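Side-chain contacts in maleylpyruvate isomerase (Ralstonia sp., PDB 2V6K), which catalyses the glutathione-dependent isomerisation of maleylpyruvate to fumarylpyruvate in naphthalene degradation and is a homodimeric member of the zeta-class glutathione transferase family: residues R153-S157 against F158-P162; I113-Y116 against L117-F121. All coordinates share one frame; numbering follows the deposited sequence.

Contact 1. Residues R153-S157 against F158-P162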
ATOM      1  N   ARG A 153     -10.322  20.314  -9.245  1.00 14.06           N
ATOM      2  CA  ARG A 153      -9.147  20.412  -8.389  1.00 12.11           C
ATOM      3  C   ARG A 153      -8.647  21.847  -8.196  1.00 11.31           C
ATOM      4  O   ARG A 153      -8.608  22.634  -9.144  1.00 11.52           O
ATOM      5  CB  ARG A 153      -8.030  19.535  -8.955  1.00 12.50           C
ATOM      6  CG  ARG A 153      -6.929  19.257  -7.970  1.00 11.69           C
ATOM      7  CD  ARG A 153      -5.888  18.308  -8.544  1.00  9.31           C
ATOM      8  NE  ARG A 153      -5.123  18.898  -9.636  1.00 10.54           N
ATOM      9  CZ  ARG A 153      -4.082  19.713  -9.478  1.00  9.87           C
ATOM     10  NH1 ARG A 153      -3.663  20.061  -8.265  1.00  9.58           N
ATOM     11  NH2 ARG A 153      -3.457  20.186 -10.544  1.00 11.61           N
ATOM     12  N   GLY A 154      -8.273  22.168  -6.959  1.00  9.73           N
ATOM     13  CA  GLY A 154      -7.679  23.458  -6.619  1.00  8.40           C
ATOM     14  C   GLY A 154      -6.177  23.345  -6.421  1.00  8.51           C
ATOM     15  O   GLY A 154      -5.475  22.794  -7.269  1.00 10.16           O
ATOM     16  N   ARG A 155      -5.692  23.854  -5.290  1.00  7.45           N
ATOM     17  CA  ARG A 155      -4.253  23.937  -5.005  1.00  7.73           C
ATOM     18  C   ARG A 155      -3.615  22.606  -4.624  1.00  7.81           C
ATOM     19  O   ARG A 155      -2.391  22.454  -4.686  1.00  8.01           O
ATOM     20  CB  ARG A 155      -4.000  24.935  -3.871  1.00  8.38           C
ATOM     21  CG  ARG A 155      -4.361  26.371  -4.213  1.00 11.63           C
ATOM     22  CD  ARG A 155      -4.455  27.237  -2.961  1.00 15.62           C
ATOM     23  NE  ARG A 155      -5.602  26.875  -2.128  1.00 15.22           N
ATOM     24  CZ  ARG A 155      -5.851  27.374  -0.921  1.00 17.63           C
ATOM     25  NH1 ARG A 155      -5.036  28.270  -0.379  1.00 17.82           N
ATOM     26  NH2 ARG A 155      -6.923  26.972  -0.251  1.00 18.71           N
ATOM     27  N   TYR A 156      -4.435  21.646  -4.212  1.00  6.24           N
ATOM     28  CA  TYR A 156      -3.921  20.406  -3.638  1.00  6.51           C
ATOM     29  C   TYR A 156      -4.219  19.213  -4.537  1.00  5.89           C
ATOM     30  O   TYR A 156      -4.687  19.391  -5.661  1.00  6.83           O
ATOM     31  CB  TYR A 156      -4.465  20.231  -2.213  1.00  7.56           C
ATOM     32  CG  TYR A 156      -4.222  21.463  -1.372  1.00  7.54           C
ATOM     33  CD1 TYR A 156      -2.944  21.774  -0.901  1.00  7.84           C
ATOM     34  CD2 TYR A 156      -5.258  22.346  -1.091  1.00  8.16           C
ATOM     35  CE1 TYR A 156      -2.717  22.923  -0.146  1.00  8.30           C
ATOM     36  CE2 TYR A 156      -5.043  23.500  -0.337  1.00  8.72           C
ATOM     37  CZ  TYR A 156      -3.773  23.782   0.129  1.00  7.43           C
ATOM     38  OH  TYR A 156      -3.569  24.922   0.869  1.00  9.33           O
ATOM     39  N   SER A 157      -3.937  18.003  -4.063  1.00  5.69           N
ATOM     40  CA  SER A 157      -4.133  16.815  -4.902  1.00  6.83           C
ATOM     41  C   SER A 157      -5.589  16.608  -5.291  1.00  7.53           C
ATOM     42  O   SER A 157      -5.881  16.101  -6.371  1.00  9.02           O
ATOM     43  CB  SER A 157      -3.627  15.555  -4.203  1.00  6.99           C
ATOM     44  OG  SER A 157      -2.220  15.585  -4.019  1.00  6.88           O
ATOM     45  N   PHE A 158      -6.491  16.984  -4.393  1.00  6.72           N
ATOM     46  CA  PHE A 158      -7.920  16.817  -4.595  1.00  6.80           C
ATOM     47  C   PHE A 158      -8.639  18.002  -3.968  1.00  7.08           C
ATOM     48  O   PHE A 158      -8.400  18.338  -2.807  1.00  7.62           O
ATOM     49  CB  PHE A 158      -8.400  15.512  -3.951  1.00  7.99           C
ATOM     50  CG  PHE A 158      -9.856  15.222  -4.190  1.00  7.40           C
ATOM     51  CD1 PHE A 158     -10.253  14.489  -5.301  1.00  9.46           C
ATOM     52  CD2 PHE A 158     -10.825  15.692  -3.312  1.00  9.12           C
ATOM     53  CE1 PHE A 158     -11.602  14.226  -5.537  1.00  9.42           C
ATOM     54  CE2 PHE A 158     -12.173  15.442  -3.541  1.00  8.85           C
ATOM     55  CZ  PHE A 158     -12.562  14.706  -4.656  1.00 11.21           C
ATOM     56  N   GLY A 159      -9.519  18.632  -4.738  1.00  7.14           N
ATOM     57  CA  GLY A 159     -10.244  19.799  -4.249  1.00  7.62           C
ATOM     58  C   GLY A 159      -9.317  20.928  -3.837  1.00  7.53           C
ATOM     59  O   GLY A 159      -8.209  21.056  -4.363  1.00  8.88           O
ATOM     60  N   ASP A 160      -9.760  21.741  -2.881  1.00  8.37           N
ATOM     61  CA  ASP A 160      -8.979  22.909  -2.468  1.00  8.59           C
ATOM     62  C   ASP A 160      -8.667  22.919  -0.973  1.00  7.37           C
ATOM     63  O   ASP A 160      -8.399  23.972  -0.381  1.00  7.42           O
ATOM     64  CB  ASP A 160      -9.656  24.213  -2.907  1.00  9.73           C
ATOM     65  CG  ASP A 160      -8.689  25.387  -2.947  1.00 10.84           C
ATOM     66  OD1 ASP A 160      -7.531  25.208  -3.389  1.00 11.05           O
ATOM     67  OD2 ASP A 160      -9.093  26.494  -2.536  1.00 12.18           O
ATOM     68  N   THR A 161      -8.698  21.732  -0.374  1.00  7.03           N
ATOM     69  CA  THR A 161      -8.198  21.529   0.981  1.00  7.15           C
ATOM     70  C   THR A 161      -7.211  20.362   0.973  1.00  6.50           C
ATOM     71  O   THR A 161      -7.305  19.470   0.119  1.00  7.16           O
ATOM     72  CB  THR A 161      -9.332  21.223   1.983  1.00  8.49           C
ATOM     73  OG1 THR A 161      -9.986  20.008   1.604  1.00 11.24           O
ATOM     74  CG2 THR A 161     -10.353  22.364   2.034  1.00 10.46           C
ATOM     75  N   PRO A 162      -6.240  20.369   1.902  1.00  5.67           N
ATOM     76  CA  PRO A 162      -5.363  19.200   1.985  1.00  6.63           C
ATOM     77  C   PRO A 162      -6.152  17.940   2.321  1.00  6.36           C
ATOM     78  O   PRO A 162      -7.119  17.991   3.084  1.00  6.95           O
ATOM     79  CB  PRO A 162      -4.416  19.551   3.134  1.00  6.60           C
ATOM     80  CG  PRO A 162      -4.458  21.045   3.215  1.00  8.50           C
ATOM     81  CD  PRO A 162      -5.865  21.415   2.874  1.00  6.88           C
TER
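R155 and D160 are joined by a salt bridge across a tight reversal of the chain. NE of R155 gives a nearly straight bond to OD1 of D160 at 2.8 Å (169°). It reaches OD1 on the syn side, while OD1 lies close to the guanidinium plane at its edge. The two flat groups are turned 44° apart. The backbone N of R155 takes the anti side of the same oxygen, at 3.0 Å from OD1 of D160. OD1 is thus gripped by two donors of one residue. NH2 of R155 adds only weak bonds, to OD2 and to the carbonyl O of D160. The bend at chi3 of R155 (-69°) turns the NE edge of its guanidinium toward D160. OH of Y156 lies over the centre of one guanidinium face of R155, 3.8 Å above the plane.

Backbone bonding closes the turn further in. N of G154 bonds to O of G159 at 2.8 Å. G159 has a positive phi, which favours glycine. R153 holds its own half of the turn: NH1 meets O of Y156 at 2.9 Å, with that oxygen in the guanidinium plane.

The Y156 ring is filled in from both faces. CD of P162 makes a CH-pi contact 4.2 Å from the centroid of the Y156 ring. On the opposite face lies CB of R155. The backbone carbonyl of D160 sits at the ring edge.

The whole turn belongs to the loop between helices 125-149 and 164-178, in the all-helical C-terminal domain of the glutathione transferase fold. S157 OG hydrogen-bonds to D166 of helix 164-178 and to Y143 of helix 125-149. R153 NE bonds to O of L147, and the side chains of R153, Y156 and S157 pack on helix 187-196.

Contact 2. Residues I113-Y116 against L117-F121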
ATOM      1  N   ILE A 113      15.190  -2.488   1.087  1.00  3.47           N
ATOM      2  CA  ILE A 113      15.250  -2.914  -0.303  1.00  3.60           C
ATOM      3  C   ILE A 113      16.577  -2.467  -0.899  1.00  4.54           C
ATOM      4  O   ILE A 113      17.273  -3.251  -1.552  1.00  4.34           O
ATOM      5  CB  ILE A 113      14.080  -2.324  -1.126  1.00  3.81           C
ATOM      6  CG1 ILE A 113      12.724  -2.586  -0.445  1.00  4.55           C
ATOM      7  CG2 ILE A 113      14.120  -2.849  -2.564  1.00  4.32           C
ATOM      8  CD1 ILE A 113      12.365  -4.051  -0.226  1.00  5.64           C
ATOM      9  N   LEU A 114      16.940  -1.211  -0.667  1.00  4.02           N
ATOM     10  CA  LEU A 114      18.200  -0.691  -1.187  1.00  4.22           C
ATOM     11  C   LEU A 114      19.390  -1.436  -0.604  1.00  4.19           C
ATOM     12  O   LEU A 114      20.366  -1.706  -1.310  1.00  4.60           O
ATOM     13  CB  LEU A 114      18.301   0.814  -0.927  1.00  4.86           C
ATOM     14  CG  LEU A 114      17.105   1.647  -1.418  1.00  4.62           C
ATOM     15  CD1 LEU A 114      17.403   3.132  -1.248  1.00  6.22           C
ATOM     16  CD2 LEU A 114      16.738   1.350  -2.863  1.00  5.74           C
ATOM     17  N   GLU A 115      19.304  -1.794   0.674  1.00  3.81           N
ATOM     18  CA  GLU A 115      20.340  -2.611   1.305  1.00  4.34           C
ATOM     19  C   GLU A 115      20.504  -3.962   0.622  1.00  3.78           C
ATOM     20  O   GLU A 115      21.631  -4.427   0.418  1.00  4.64           O
ATOM     21  CB  GLU A 115      20.059  -2.783   2.791  1.00  5.43           C
ATOM     22  CG  GLU A 115      20.438  -1.558   3.587  1.00  9.12           C
ATOM     23  CD  GLU A 115      21.932  -1.312   3.534  1.00 12.74           C
ATOM     24  OE1 GLU A 115      22.675  -2.079   4.177  1.00 14.98           O
ATOM     25  OE2 GLU A 115      22.369  -0.377   2.829  1.00 14.62           O
ATOM     26  N   TYR A 116      19.386  -4.584   0.260  1.00  3.16           N
ATOM     27  CA  TYR A 116      19.422  -5.856  -0.447  1.00  3.27           C
ATOM     28  C   TYR A 116      20.066  -5.686  -1.832  1.00  3.95           C
ATOM     29  O   TYR A 116      20.910  -6.493  -2.240  1.00  3.62           O
ATOM     30  CB  TYR A 116      18.009  -6.431  -0.556  1.00  3.97           C
ATOM     31  CG  TYR A 116      17.935  -7.894  -0.934  1.00  4.07           C
ATOM     32  CD1 TYR A 116      17.602  -8.854   0.016  1.00  4.77           C
ATOM     33  CD2 TYR A 116      18.194  -8.318  -2.240  1.00  3.95           C
ATOM     34  CE1 TYR A 116      17.522 -10.200  -0.322  1.00  4.98           C
ATOM     35  CE2 TYR A 116      18.105  -9.659  -2.589  1.00  4.63           C
ATOM     36  CZ  TYR A 116      17.769 -10.590  -1.626  1.00  4.38           C
ATOM     37  OH  TYR A 116      17.678 -11.920  -1.964  1.00  5.80           O
ATOM     38  N   LEU A 117      19.703  -4.622  -2.542  1.00  3.15           N
ATOM     39  CA  LEU A 117      20.345  -4.335  -3.829  1.00  4.01           C
ATOM     40  C   LEU A 117      21.854  -4.187  -3.688  1.00  3.59           C
ATOM     41  O   LEU A 117      22.613  -4.713  -4.506  1.00  4.86           O
ATOM     42  CB  LEU A 117      19.744  -3.086  -4.468  1.00  4.07           C
ATOM     43  CG  LEU A 117      18.258  -3.138  -4.830  1.00  4.17           C
ATOM     44  CD1 LEU A 117      17.824  -1.804  -5.373  1.00  7.01           C
ATOM     45  CD2 LEU A 117      17.980  -4.241  -5.843  1.00  6.01           C
ATOM     46  N   ARG A 118      22.293  -3.476  -2.655  1.00  3.60           N
ATOM     47  CA  ARG A 118      23.721  -3.278  -2.416  1.00  3.93           C
ATOM     48  C   ARG A 118      24.432  -4.583  -2.076  1.00  3.73           C
ATOM     49  O   ARG A 118      25.463  -4.909  -2.663  1.00  4.51           O
ATOM     50  CB  ARG A 118      23.937  -2.281  -1.278  1.00  3.87           C
ATOM     51  CG  ARG A 118      23.502  -0.864  -1.597  1.00  6.93           C
ATOM     52  CD  ARG A 118      23.738   0.079  -0.423  1.00 10.90           C
ATOM     53  NE  ARG A 118      23.232   1.416  -0.736  1.00 11.26           N
ATOM     54  CZ  ARG A 118      22.171   1.984  -0.167  1.00 11.02           C
ATOM     55  NH1 ARG A 118      21.484   1.357   0.781  1.00 11.86           N
ATOM     56  NH2 ARG A 118      21.796   3.201  -0.550  1.00 12.16           N
ATOM     57  N   LYS A 119      23.878  -5.330  -1.130  1.00  3.68           N
ATOM     58  CA  LYS A 119      24.590  -6.462  -0.541  1.00  4.42           C
ATOM     59  C   LYS A 119      24.434  -7.757  -1.314  1.00  4.33           C
ATOM     60  O   LYS A 119      25.320  -8.610  -1.268  1.00  4.55           O
ATOM     61  CB  LYS A 119      24.191  -6.622   0.929  1.00  6.88           C
ATOM     62  CG  LYS A 119      24.662  -5.426   1.753  1.00 10.21           C
ATOM     63  CD  LYS A 119      24.319  -5.514   3.221  1.00 17.37           C
ATOM     64  CE  LYS A 119      25.200  -4.551   4.012  1.00 18.23           C
ATOM     65  NZ  LYS A 119      25.228  -3.163   3.430  1.00 20.59           N
ATOM     66  N   THR A 120      23.324  -7.895  -2.036  1.00  4.11           N
ATOM     67  CA  THR A 120      23.074  -9.100  -2.831  1.00  4.85           C
ATOM     68  C   THR A 120      23.385  -8.888  -4.307  1.00  5.08           C
ATOM     69  O   THR A 120      23.974  -9.766  -4.943  1.00  6.42           O
ATOM     70  CB  THR A 120      21.638  -9.626  -2.615  1.00  5.96           C
ATOM     71  OG1 THR A 120      21.482  -9.967  -1.233  1.00  8.36           O
ATOM     72  CG2 THR A 120      21.365 -10.869  -3.461  1.00  6.88           C
ATOM     73  N   PHE A 121      23.012  -7.728  -4.844  1.00  5.00           N
ATOM     74  CA  PHE A 121      23.224  -7.457  -6.266  1.00  5.86           C
ATOM     75  C   PHE A 121      24.395  -6.518  -6.549  1.00  6.27           C
ATOM     76  O   PHE A 121      24.682  -6.217  -7.713  1.00  8.34           O
ATOM     77  CB  PHE A 121      21.926  -6.972  -6.916  1.00  7.05           C
ATOM     78  CG  PHE A 121      20.855  -8.019  -6.943  1.00  5.68           C
ATOM     79  CD1 PHE A 121      21.047  -9.196  -7.659  1.00  6.17           C
ATOM     80  CD2 PHE A 121      19.673  -7.846  -6.238  1.00  6.58           C
ATOM     81  CE1 PHE A 121      20.070 -10.180  -7.682  1.00  6.67           C
ATOM     82  CE2 PHE A 121      18.687  -8.825  -6.257  1.00  7.08           C
ATOM     83  CZ  PHE A 121      18.885  -9.994  -6.979  1.00  6.31           C
TER
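OE2 of E115 accepts NH1 of R118 at 2.8 Å, in a bent bond tilted from the guanidinium plane. OE1 of E115 accepts NZ of K119 at 2.9 Å. These i to i+3 and i to i+4 pairs form a salt-bridge network on one flank of helix 111-121, in the all-helical C-terminal domain of the glutathione transferase fold. R118 uses the anti lone pair of OE2. K119 comes to OE1 from the syn side, tilted out of the carboxylate plane. The carboxylate and guanidinium planes stand 41° apart. The bend of E115 at chi2 (-65°) brings its carboxylate round toward both partners. K119 runs alongside E115, whereas R118 crosses it. NE of R118 has a second salt bridge, to E125, so this arginine links two acidic residues.

Regular alpha-helical bonds run beneath these side chains. N of L117 bonds to O of I113, N of R118 to O of L114, and N of K119 to O of E115. N of T120 bonds to O of Y116 at 2.8 Å.

The buried flank is apolar. CD2 of L114 meets CD1 of L117 at 4.2 Å, and both leucines pack on W131 of helix 125-149. Y116 lies at the dimer interface. It meets W131 of the second subunit edge-to-face, and also touches W135 of that subunit.

Y116 has CG anti to the backbone N (chi1 -165°), which lays its ring across T120. CE2 of F121 comes in at the edge of that ring, 3.8 Å from CE2 of Y116. OG1 of T120 stands over the centre of its face, 3.6 Å above the plane of the Y116 ring.

Contact 2 comes first along the chain, on helix 111-121, and contact 1 follows in the loop between helices 125-149 and 164-178. Both lie in the GST C-terminal range. Their centres are about 38 Å apart, on opposite sides of the chain's centre, and their nearest atoms are about 23 Å apart. Helix 125-149 is the shared neighbour of both contacts. Contact 2 lies near the glutathione site and at the dimer interface. Contact 1 is a surface turn that the second subunit does not touch, and it joins helices at the far end of the domain.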